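Local coordinates for protein 3'-5' exonuclease crn-4 (Caenorhabditis elegans, PDB 3CM6) that digests RNA and DNA from the 3' end as a metal-dependent exonuclease and takes part in the degradation of DNA during apoptosis, at residues L22-E27 against F118-R123. Residues are numbered along the deposited sequence; the frame is centred on the assembly and turned at random.
Sequences LILDFE and FVCDSR. With ER3 (erbium (III) ion), chain F.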
loop_
_atom_site.group_PDB
_atom_site.type_symbol
_atom_site.label_atom_id
_atom_site.label_comp_id
_atom_site.label_asym_id
_atom_site.label_seq_id
_atom_site.Cartn_x
_atom_site.Cartn_y
_atom_site.Cartn_z
ATOM N N LEU B 22 6.740 -21.111 22.880
ATOM C CA LEU B 22 5.740 -20.697 21.901
ATOM C C LEU B 22 6.426 -20.342 20.596
ATOM O O LEU B 22 7.196 -19.392 20.534
ATOM C CB LEU B 22 4.911 -19.522 22.420
ATOM C CG LEU B 22 4.037 -19.755 23.666
ATOM C CD1 LEU B 22 3.270 -18.467 24.074
ATOM C CD2 LEU B 22 3.078 -20.918 23.473
ATOM N N ILE B 23 6.174 -21.136 19.565
ATOM C CA ILE B 23 6.777 -20.880 18.277
ATOM C C ILE B 23 5.953 -19.759 17.658
ATOM O O ILE B 23 4.718 -19.855 17.562
ATOM C CB ILE B 23 6.814 -22.141 17.369
ATOM C CG1 ILE B 23 7.884 -23.146 17.824
ATOM C CG2 ILE B 23 7.133 -21.746 15.957
ATOM C CD1 ILE B 23 7.540 -23.922 19.122
ATOM N N LEU B 24 6.637 -18.694 17.265
ATOM C CA LEU B 24 5.972 -17.501 16.798
ATOM C C LEU B 24 6.389 -17.163 15.383
ATOM O O LEU B 24 7.543 -17.382 14.974
ATOM C CB LEU B 24 6.266 -16.318 17.711
ATOM C CG LEU B 24 5.692 -14.975 17.248
ATOM C CD1 LEU B 24 4.383 -14.679 17.963
ATOM C CD2 LEU B 24 6.681 -13.880 17.520
ATOM N N ASP B 25 5.432 -16.625 14.641
ATOM C CA ASP B 25 5.706 -16.148 13.316
ATOM C C ASP B 25 4.734 -15.064 12.861
ATOM O O ASP B 25 3.522 -15.166 13.077
ATOM C CB ASP B 25 5.679 -17.298 12.341
ATOM C CG ASP B 25 6.262 -16.918 11.029
ATOM O OD1 ASP B 25 7.415 -16.434 11.016
ATOM O OD2 ASP B 25 5.567 -17.075 10.019
ATOM N N PHE B 26 5.296 -14.025 12.250
ATOM C CA PHE B 26 4.537 -12.919 11.703
ATOM C C PHE B 26 4.694 -12.884 10.186
ATOM O O PHE B 26 5.769 -13.180 9.648
ATOM C CB PHE B 26 5.049 -11.585 12.244
ATOM C CG PHE B 26 4.731 -11.313 13.699
ATOM C CD1 PHE B 26 3.423 -11.303 14.163
ATOM C CD2 PHE B 26 5.764 -10.991 14.593
ATOM C CE1 PHE B 26 3.156 -11.015 15.500
ATOM C CE2 PHE B 26 5.504 -10.710 15.927
ATOM C CZ PHE B 26 4.210 -10.714 16.387
ATOM N N GLU B 27 3.631 -12.521 9.492
ATOM C CA GLU B 27 3.781 -12.109 8.106
ATOM C C GLU B 27 3.418 -10.636 8.017
ATOM O O GLU B 27 2.571 -10.148 8.795
ATOM C CB GLU B 27 2.923 -12.963 7.160
ATOM C CG GLU B 27 3.287 -14.469 7.106
ATOM C CD GLU B 27 4.773 -14.770 6.861
ATOM O OE1 GLU B 27 5.520 -13.913 6.305
ATOM O OE2 GLU B 27 5.200 -15.902 7.226
ATOM N N PHE B 118 9.243 -17.248 23.610
ATOM C CA PHE B 118 8.995 -17.350 22.199
ATOM C C PHE B 118 10.188 -17.867 21.421
ATOM O O PHE B 118 11.345 -17.515 21.703
ATOM C CB PHE B 118 8.552 -16.005 21.653
ATOM C CG PHE B 118 7.159 -15.653 22.028
ATOM C CD1 PHE B 118 6.087 -16.284 21.406
ATOM C CD2 PHE B 118 6.910 -14.694 23.004
ATOM C CE1 PHE B 118 4.790 -15.960 21.744
ATOM C CE2 PHE B 118 5.618 -14.368 23.352
ATOM C CZ PHE B 118 4.548 -15.009 22.721
ATOM N N VAL B 119 9.879 -18.686 20.425
ATOM C CA VAL B 119 10.884 -19.256 19.555
ATOM C C VAL B 119 10.606 -18.747 18.158
ATOM O O VAL B 119 9.500 -18.908 17.644
ATOM C CB VAL B 119 10.847 -20.805 19.592
ATOM C CG1 VAL B 119 11.855 -21.424 18.602
ATOM C CG2 VAL B 119 11.084 -21.305 21.031
ATOM N N CYS B 120 11.620 -18.128 17.561
ATOM C CA CYS B 120 11.556 -17.603 16.213
ATOM C C CYS B 120 12.685 -18.172 15.377
ATOM O O CYS B 120 13.669 -18.660 15.914
ATOM C CB CYS B 120 11.677 -16.095 16.247
ATOM S SG CYS B 120 10.387 -15.317 17.232
ATOM N N ASP B 121 12.545 -18.080 14.059
ATOM C CA ASP B 121 13.546 -18.575 13.166
ATOM C C ASP B 121 14.646 -17.581 12.829
ATOM O O ASP B 121 15.605 -17.953 12.140
ATOM C CB ASP B 121 12.897 -19.148 11.904
ATOM C CG ASP B 121 12.463 -18.088 10.913
ATOM O OD1 ASP B 121 12.748 -18.295 9.720
ATOM O OD2 ASP B 121 11.831 -17.077 11.278
ATOM N N SER B 122 14.519 -16.341 13.321
ATOM C CA SER B 122 15.546 -15.289 13.145
ATOM C C SER B 122 15.268 -14.133 14.115
ATOM O O SER B 122 14.259 -14.148 14.819
ATOM C CB SER B 122 15.503 -14.730 11.713
ATOM O OG SER B 122 14.489 -13.723 11.588
ATOM N N ARG B 123 16.126 -13.112 14.120
ATOM C CA ARG B 123 15.838 -11.893 14.880
ATOM C C ARG B 123 14.689 -11.041 14.321
ATOM O O ARG B 123 14.244 -10.111 14.996
ATOM C CB ARG B 123 17.101 -11.026 15.064
ATOM C CG ARG B 123 17.686 -10.438 13.778
ATOM C CD ARG B 123 18.986 -9.651 13.993
ATOM N NE ARG B 123 19.934 -10.371 14.862
ATOM C CZ ARG B 123 21.004 -9.821 15.443
ATOM N NH1 ARG B 123 21.279 -8.538 15.263
ATOM N NH2 ARG B 123 21.796 -10.555 16.216
HETATM ER ER ER3 F . 7.794 -16.370 8.193
HETATM O O HOH W 1 9.873 -15.336 10.441
#
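Phe118 lays its ring obliquely between Leu22 and Leu24, whose CB atoms flank it on opposite sides of the ring plane: a worked case of a parallel strand pair that packs apolar groups at one end and carries a metal site at the other. With CG anti to its own carbonyl carbon (chi1 -74°), the ring swings over the neighbouring strand, and CD1 comes 3.6 Å from Leu22 CB and 3.7 Å from Leu24 CB; Leu22 CD1 reaches on to CE1 and CZ. Phe145 meets this ring edge-to-face. Shortening Phe118 to an alanine is likely to open a gap between the two leucines and leave Phe145 without its aromatic partner. On the other face of the sheet Ile23 runs alongside Val119, CG1 resting 4.2 Å from Val119 CB, while Ile198 and Leu202 of helix 191-207 pack on Ile23. Two backbone bonds fix the register: Val119 N to Leu22 O (2.8 Å) and Leu24 N to Val119 O (2.9 Å). Beyond them the strands splay, and Leu24 CD2 meets Cys120 SG at a looser 4.0 Å. Here, in the central sheet of the RNase H-like exonuclease fold, apolar pairing gives way to acids. A water lies 2.8 Å from both Asp25 OD1 and Asp121 OD2, placed to bridge them. Asp25, Glu27 and Asp194 are ligands of a site that probably holds magnesium in vivo; a cation there would probably offset the gathered negative charge.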